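Local coordinates for putative alkaline phosphatase (Pseudomonas fluorescens, PDB 4F19), which probably serves as the solute-binding component of an ABC phosphate importer, and here holds hydrogen arsenate, a phosphate analogue, at residues 138-143 against 202-207; 148-153 against 167-172; 105-110 against 131-136. All coordinates share one frame; numbering follows the deposited sequence.

Contact 1 of 3, residues 138-143 against 202-207. With 8AR (hydrogen arsenate), chain B.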
# COMPACT_ATOMS: atom_id res chain seq x y z
N VAL A 138 8.93 15.01 -17.08
CA VAL A 138 9.16 13.57 -17.36
C VAL A 138 8.50 12.79 -16.18
O VAL A 138 8.87 13.00 -15.04
CB VAL A 138 10.62 13.25 -17.56
CG1 VAL A 138 10.90 11.76 -17.53
CG2 VAL A 138 11.09 13.81 -18.91
N VAL A 139 7.59 11.91 -16.52
CA VAL A 139 6.91 11.07 -15.53
C VAL A 139 7.73 9.80 -15.31
O VAL A 139 8.09 9.12 -16.27
CB VAL A 139 5.48 10.73 -16.01
CG1 VAL A 139 4.85 9.67 -15.13
CG2 VAL A 139 4.64 11.99 -16.03
N VAL A 140 7.98 9.49 -14.03
CA VAL A 140 8.61 8.24 -13.64
C VAL A 140 7.48 7.36 -13.04
O VAL A 140 6.67 7.85 -12.26
CB VAL A 140 9.73 8.44 -12.64
CG1 VAL A 140 10.44 7.12 -12.33
CG2 VAL A 140 10.76 9.45 -13.19
N TYR A 141 7.47 6.09 -13.41
CA TYR A 141 6.43 5.17 -12.94
C TYR A 141 7.03 3.83 -12.64
O TYR A 141 8.15 3.53 -13.00
CB TYR A 141 5.26 5.07 -13.93
CG TYR A 141 5.63 4.37 -15.19
CD1 TYR A 141 5.38 3.02 -15.36
CD2 TYR A 141 6.31 5.02 -16.22
CE1 TYR A 141 5.75 2.31 -16.49
CE2 TYR A 141 6.69 4.34 -17.35
CZ TYR A 141 6.43 2.98 -17.48
OH TYR A 141 6.84 2.31 -18.59
N ARG A 142 6.25 2.98 -11.93
CA ARG A 142 6.70 1.64 -11.57
C ARG A 142 6.54 0.67 -12.69
O ARG A 142 5.47 0.47 -13.23
CB ARG A 142 5.94 1.17 -10.31
CG ARG A 142 6.31 1.92 -9.06
CD ARG A 142 7.65 1.50 -8.49
NE ARG A 142 7.62 0.15 -7.97
CZ ARG A 142 7.09 -0.17 -6.77
NH1 ARG A 142 6.67 0.78 -5.94
NH2 ARG A 142 6.98 -1.46 -6.46
N SER A 143 7.68 -0.01 -12.99
CA SER A 143 7.76 -1.00 -14.05
C SER A 143 6.96 -2.25 -13.77
O SER A 143 6.55 -2.97 -14.72
CB SER A 143 9.27 -1.41 -14.27
OG SER A 143 9.72 -2.09 -13.28
N ASP A 202 16.51 15.94 -14.85
CA ASP A 202 15.78 17.10 -14.36
C ASP A 202 14.30 17.02 -14.78
O ASP A 202 13.90 16.46 -15.79
CB ASP A 202 16.39 18.37 -14.96
CG ASP A 202 16.02 19.66 -14.21
OD1 ASP A 202 15.48 19.67 -13.09
OD2 ASP A 202 16.34 20.69 -14.81
N GLY A 203 13.46 17.68 -13.97
CA GLY A 203 12.08 17.84 -14.30
C GLY A 203 11.17 16.62 -14.16
O GLY A 203 10.11 16.59 -14.75
N ARG A 204 11.59 15.67 -13.34
CA ARG A 204 10.88 14.42 -13.16
C ARG A 204 9.87 14.49 -12.02
O ARG A 204 10.04 15.23 -11.05
CB ARG A 204 11.89 13.27 -12.96
CG ARG A 204 12.67 13.00 -14.21
CD ARG A 204 13.67 11.87 -14.10
NE ARG A 204 14.32 11.68 -15.41
CZ ARG A 204 15.01 10.60 -15.77
NH1 ARG A 204 15.25 9.64 -14.90
NH2 ARG A 204 15.43 10.50 -17.03
N ILE A 205 8.82 13.69 -12.14
CA ILE A 205 7.74 13.64 -11.14
C ILE A 205 7.24 12.20 -11.04
O ILE A 205 7.28 11.46 -12.02
CB ILE A 205 6.58 14.62 -11.54
CG1 ILE A 205 5.55 14.75 -10.40
CG2 ILE A 205 5.93 14.23 -12.83
CD1 ILE A 205 4.69 16.03 -10.55
N THR A 206 6.75 11.82 -9.86
CA THR A 206 6.22 10.45 -9.68
C THR A 206 5.19 10.44 -8.54
O THR A 206 4.86 11.47 -7.96
CB THR A 206 7.37 9.48 -9.40
OG1 THR A 206 6.93 8.14 -9.58
CG2 THR A 206 7.98 9.65 -8.06
N TYR A 207 4.72 9.25 -8.26
CA TYR A 207 3.86 8.90 -7.12
C TYR A 207 4.62 7.97 -6.21
O TYR A 207 5.40 7.15 -6.70
CB TYR A 207 2.53 8.31 -7.62
CG TYR A 207 2.70 7.09 -8.47
CD1 TYR A 207 2.64 5.83 -7.93
CD2 TYR A 207 2.96 7.19 -9.85
CE1 TYR A 207 2.85 4.69 -8.70
CE2 TYR A 207 3.16 6.06 -10.64
CZ TYR A 207 3.12 4.82 -10.05
OH TYR A 207 3.35 3.72 -10.83
AS 8AR B . 4.70 -1.61 -3.71
O1 8AR B . 3.78 -2.88 -4.20
O2 8AR B . 4.34 -1.27 -2.09
O3 8AR B . 6.30 -1.97 -3.77
O4 8AR B . 4.37 -0.26 -4.62

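Contact 2 of 3, residues 148-153 against 167-172. With 8AR (hydrogen arsenate), chain B.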
# COMPACT_ATOMS: atom_id res chain seq x y z
N THR A 148 1.51 0.54 -4.71
CA THR A 148 1.47 2.00 -4.78
C THR A 148 0.73 2.40 -6.05
O THR A 148 -0.10 3.33 -6.04
CB THR A 148 2.88 2.60 -4.73
OG1 THR A 148 3.62 2.11 -3.63
CG2 THR A 148 2.76 4.11 -4.53
N THR A 149 1.04 1.74 -7.17
CA THR A 149 0.30 1.98 -8.40
C THR A 149 -1.20 1.75 -8.19
O THR A 149 -2.03 2.54 -8.67
CB THR A 149 0.79 1.14 -9.55
OG1 THR A 149 2.15 1.49 -9.83
CG2 THR A 149 -0.08 1.31 -10.79
N GLU A 150 -1.59 0.66 -7.52
CA GLU A 150 -3.00 0.40 -7.31
C GLU A 150 -3.64 1.55 -6.49
O GLU A 150 -4.70 2.05 -6.85
CB GLU A 150 -3.22 -0.95 -6.67
CG GLU A 150 -4.70 -1.32 -6.56
CD GLU A 150 -4.91 -2.75 -6.09
OE1 GLU A 150 -4.49 -3.67 -6.84
OE2 GLU A 150 -5.49 -2.97 -4.99
N LEU A 151 -3.01 1.94 -5.38
CA LEU A 151 -3.58 3.02 -4.56
C LEU A 151 -3.72 4.31 -5.37
O LEU A 151 -4.71 5.05 -5.20
CB LEU A 151 -2.69 3.25 -3.33
CG LEU A 151 -2.69 2.15 -2.28
CD1 LEU A 151 -1.75 2.47 -1.17
CD2 LEU A 151 -4.09 1.84 -1.75
N PHE A 152 -2.72 4.61 -6.19
CA PHE A 152 -2.71 5.85 -6.95
C PHE A 152 -3.74 5.83 -8.09
O PHE A 152 -4.47 6.80 -8.31
CB PHE A 152 -1.29 6.09 -7.48
CG PHE A 152 -1.09 7.37 -8.25
CD1 PHE A 152 -1.47 8.60 -7.69
CD2 PHE A 152 -0.54 7.34 -9.52
CE1 PHE A 152 -1.22 9.74 -8.41
CE2 PHE A 152 -0.29 8.53 -10.22
CZ PHE A 152 -0.65 9.72 -9.65
N THR A 153 -3.79 4.71 -8.83
CA THR A 153 -4.73 4.61 -9.92
C THR A 153 -6.17 4.52 -9.44
O THR A 153 -7.07 4.93 -10.18
CB THR A 153 -4.39 3.48 -10.91
OG1 THR A 153 -4.48 2.20 -10.28
CG2 THR A 153 -3.06 3.70 -11.60
N PHE A 167 -8.31 6.36 -16.83
CA PHE A 167 -7.42 5.54 -16.04
C PHE A 167 -8.17 4.35 -15.43
O PHE A 167 -9.12 4.53 -14.68
CB PHE A 167 -6.80 6.32 -14.88
CG PHE A 167 -5.87 7.43 -15.32
CD1 PHE A 167 -4.52 7.15 -15.54
CD2 PHE A 167 -6.31 8.73 -15.44
CE1 PHE A 167 -3.64 8.17 -15.89
CE2 PHE A 167 -5.42 9.76 -15.76
CZ PHE A 167 -4.10 9.50 -15.97
N ALA A 168 -7.66 3.16 -15.71
CA ALA A 168 -8.10 1.95 -15.03
C ALA A 168 -7.36 1.77 -13.75
O ALA A 168 -6.18 2.10 -13.60
CB ALA A 168 -7.82 0.75 -15.93
N VAL A 169 -8.04 1.15 -12.75
CA VAL A 169 -7.39 0.70 -11.56
C VAL A 169 -6.53 -0.51 -11.92
O VAL A 169 -7.03 -1.47 -12.53
CB VAL A 169 -8.41 0.28 -10.47
CG1 VAL A 169 -7.67 -0.19 -9.22
CG2 VAL A 169 -9.35 1.45 -10.14
N THR A 170 -5.25 -0.46 -11.58
CA THR A 170 -4.31 -1.50 -11.98
C THR A 170 -3.12 -1.47 -11.04
O THR A 170 -2.87 -0.50 -10.35
CB THR A 170 -3.90 -1.28 -13.42
OG1 THR A 170 -3.02 -2.35 -13.84
CG2 THR A 170 -3.20 0.01 -13.67
N THR A 171 -2.34 -2.55 -11.10
CA THR A 171 -1.00 -2.58 -10.49
C THR A 171 0.12 -2.23 -11.42
O THR A 171 1.26 -2.09 -10.99
CB THR A 171 -0.72 -3.92 -9.82
OG1 THR A 171 -0.46 -4.91 -10.81
CG2 THR A 171 -1.79 -4.36 -8.84
N THR A 172 -0.19 -2.09 -12.74
CA THR A 172 0.86 -1.81 -13.76
C THR A 172 0.53 -0.47 -14.40
O THR A 172 -0.30 -0.38 -15.33
CB THR A 172 0.95 -2.95 -14.77
OG1 THR A 172 -0.30 -3.19 -15.38
CG2 THR A 172 1.44 -4.19 -14.14
AS 8AR B . 4.70 -1.61 -3.71
O1 8AR B . 3.78 -2.88 -4.20
O2 8AR B . 4.34 -1.27 -2.09
O3 8AR B . 6.30 -1.97 -3.77
O4 8AR B . 4.37 -0.26 -4.62
O HOH W 1 3.13 -0.08 -11.86

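Contact 3 of 3, residues 105-110 against 131-136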
# COMPACT_ATOMS: atom_id res chain seq x y z
N ALA A 105 9.27 28.66 -5.23
CA ALA A 105 7.81 28.66 -5.30
C ALA A 105 7.29 27.28 -4.91
O ALA A 105 7.78 26.26 -5.37
CB ALA A 105 7.33 29.04 -6.66
N ALA A 106 6.21 27.24 -4.14
CA ALA A 106 5.57 25.95 -3.84
C ALA A 106 4.85 25.40 -5.08
O ALA A 106 4.16 26.09 -5.84
CB ALA A 106 4.53 26.17 -2.74
N VAL A 107 5.02 24.13 -5.29
CA VAL A 107 4.28 23.41 -6.31
C VAL A 107 3.04 22.82 -5.64
O VAL A 107 3.13 22.02 -4.70
CB VAL A 107 5.13 22.29 -6.97
CG1 VAL A 107 4.31 21.43 -7.94
CG2 VAL A 107 6.30 22.98 -7.70
N ASP A 108 1.86 23.24 -6.13
CA ASP A 108 0.60 22.84 -5.58
C ASP A 108 -0.29 22.45 -6.77
O ASP A 108 -0.68 23.31 -7.54
CB ASP A 108 -0.00 23.98 -4.77
CG ASP A 108 -1.30 23.67 -4.02
OD1 ASP A 108 -1.82 22.58 -4.16
OD2 ASP A 108 -1.78 24.61 -3.27
N LEU A 109 -0.54 21.17 -6.91
CA LEU A 109 -1.32 20.67 -8.00
C LEU A 109 -2.80 20.70 -7.69
O LEU A 109 -3.23 20.23 -6.64
CB LEU A 109 -0.94 19.20 -8.29
CG LEU A 109 0.45 18.96 -8.78
CD1 LEU A 109 0.87 17.54 -8.65
CD2 LEU A 109 0.58 19.37 -10.23
N SER A 110 -3.60 21.23 -8.61
CA SER A 110 -5.01 20.91 -8.57
C SER A 110 -5.17 19.41 -8.93
O SER A 110 -4.30 18.81 -9.55
CB SER A 110 -5.80 21.76 -9.53
OG SER A 110 -5.49 21.41 -10.85
N SER A 131 3.60 27.65 -10.68
CA SER A 131 4.72 26.79 -10.29
C SER A 131 6.07 27.49 -10.21
O SER A 131 7.01 26.94 -9.67
CB SER A 131 4.84 25.61 -11.35
OG SER A 131 5.32 26.10 -12.54
N GLY A 132 6.19 28.63 -10.91
CA GLY A 132 7.47 29.29 -11.06
C GLY A 132 8.48 28.57 -11.91
O GLY A 132 9.60 29.02 -12.00
N ARG A 133 8.08 27.51 -12.59
CA ARG A 133 8.97 26.58 -13.29
C ARG A 133 8.58 26.49 -14.72
O ARG A 133 7.43 26.63 -15.10
CB ARG A 133 8.88 25.21 -12.58
CG ARG A 133 9.48 25.18 -11.19
CD ARG A 133 8.86 24.07 -10.35
NE ARG A 133 9.58 23.74 -9.13
CZ ARG A 133 9.53 24.43 -8.00
NH1 ARG A 133 10.21 23.97 -6.95
NH2 ARG A 133 8.83 25.53 -7.88
N THR A 134 9.57 26.19 -15.56
CA THR A 134 9.39 26.02 -16.99
C THR A 134 10.15 24.79 -17.44
O THR A 134 11.01 24.28 -16.73
CB THR A 134 9.98 27.32 -17.76
OG1 THR A 134 11.34 27.40 -17.57
CG2 THR A 134 9.10 28.57 -17.32
N GLY A 135 9.82 24.32 -18.60
CA GLY A 135 10.51 23.22 -19.18
C GLY A 135 9.78 21.89 -19.11
O GLY A 135 8.64 21.84 -18.60
N PRO A 136 10.33 20.83 -19.65
CA PRO A 136 9.56 19.58 -19.79
C PRO A 136 9.34 18.85 -18.45
O PRO A 136 10.20 18.88 -17.55
CB PRO A 136 10.46 18.74 -20.70
CG PRO A 136 11.82 19.39 -20.59
CD PRO A 136 11.63 20.77 -20.35

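Contact 1 of 3, residues 138-143 against 202-207
V138 of strand 138-142 pairs with R204 of segment 202-207 in parallel register: its N donates to G203 O, and its own O takes I205 N at 3.0 Å. The two side chains leave the sheet side by side, with V138 CB 3.9 Å from R204 CG. A long arginine suits this place because its methylenes pack on valines while its NH1 travels on to the carbonyl of A197 in helix 190-198. V140 lies against the same arginine. With its CG1 anti to the backbone N (chi1 -176°), its other branch, CG2, stands beside that N and reaches R204 CD at 3.9 Å. Its N donates almost straight to I205 O, 2.9 Å away. One residue further on, a threonine suits because its hydroxyl reaches the next carbonyl: T206 OG1 donates to V140 O at 2.7 Å from above the carbonyl plane.

Y207 closes the far end. Its chi1 of 58° brings the ring back toward strand 138-142, where Y141 CB meets the ring edge at CE2, 4.0 Å away. At the phenol, Y207 OH accepts R142 N at 3.2 Å in a nearly straight bond (172°), and it is also bonded to T149; F152 stacks on the ring. The strands belong to the mixed four-stranded sheet of one lobe of this periplasmic-binding-protein fold, and R142 sits where that sheet meets the ligand. Its chain, bent at chi2 and chi3, presents NH2 edge-on to arsenate O3, at 2.8 Å, while E144 forms a salt bridge to the same nitrogen. Y207 thus secures the backbone of an arginine whose positive charge probably favours an oxyanion.

Contact 2 of 3, residues 148-153 against 167-172
A direct hydrogen bond joins helix 147-159 to the loop at 167-172, running from T170 N to T153 OG1, 3.1 Å long and fairly straight at 165°. T153 OG1 stands between its own backbone N and carbonyl carbon (chi1 64°), which turns the hydroxyl to the loop. With an alanine in place of T153, T170 N would probably be left without this acceptor and the loop less firmly held to the helix. Water makes a second, indirect polar link, lying 2.7 Å from T149 OG1 and 2.9 Å from T171 O; the same threonine hydroxyl is hydrogen-bonded to Y207.

The loop keeps its shape through an ST turn, in which T170 OG1 accepts T172 N at 3.0 Å. The helix, meanwhile, aims its N-terminal end at the ligand, as in other anion-binding proteins of the periplasmic-binding-protein fold: T148 gives arsenate O4 both its N and its OG1, the latter at 2.7 Å. A threonine suits this spot because its hydroxyl, carried on CB, lies beside its own N, and both reach one oxygen.

Contacts through carbon atoms, some to oxygen, make up much of the remainder. T170 O is approached by E150 CA in a CA-H...O contact of 3.2 Å, and T149 CG2 touches the same carbonyl. E150, extended beyond CG, runs alongside T171 with the methylene CG against V169 CG1, 4.1 Å away. Its carboxylate then passes T171 CG2 and finds its partners beyond: OE1 is bonded to S64 OG, and OE2 to K65 N and, as a salt bridge, to R154.

Contact 3 of 3, residues 105-110 against 131-136
R133 crosses V107 at about a right angle and reaches the backbone of A105, starting from an ST turn in which S131 OG accepts R133 N at 3.1 Å; that hydroxyl is also hydrogen-bonded to W125 O. This turn lies in the loop between helix 111-119 and strand 138-142. The arginine has CG anti to its carbonyl carbon (chi1 -69°) and an extended chain as far as NE. A bend at the last torsion, chi4 79°, then turns the guanidinium so that its NH2 serves two carbonyls. S131 O lies in the guanidinium plane, 2.9 Å from R133 NH2, whereas A105 O is tilted out of it, 2.8 Å from the same nitrogen. The other nitrogens are used as well, NE by K101 O and NH1 by G103 O, so an arginine, rich in N-H groups, suits a site lined with backbone oxygens.

G132 has a positive phi, and a CB there would come tightly against the methyl of A105, two reasons for glycine. V107 holds CG1 anti to its N (chi1 174°), which leaves the second methyl to meet the arginine: CG2 lies over one face of the guanidinium, offset toward its rim, 3.6 Å from R133 CZ.

Contacts 1 and 2 share the arsenate site and touch through Y207, T149 and F152; strand 138-142 and helix 147-159 also follow each other in the chain. Contact 1, a parallel strand pairing with valine packing, has the larger share of buried residues, although contact 2 lies nearer the chain's centre. Contact 2 joins a helix to an irregular loop, mostly through threonines, with a direct hydrogen bond and a water. Contact 3 adjoins contact 1 in sequence alone and touches neither. It is peripheral, and some of its residues touch a crystal neighbour, yet V107, S131 and R133 are buried. There one arginine gathers backbone carbonyls, whereas R142 of contact 1 meets the anion.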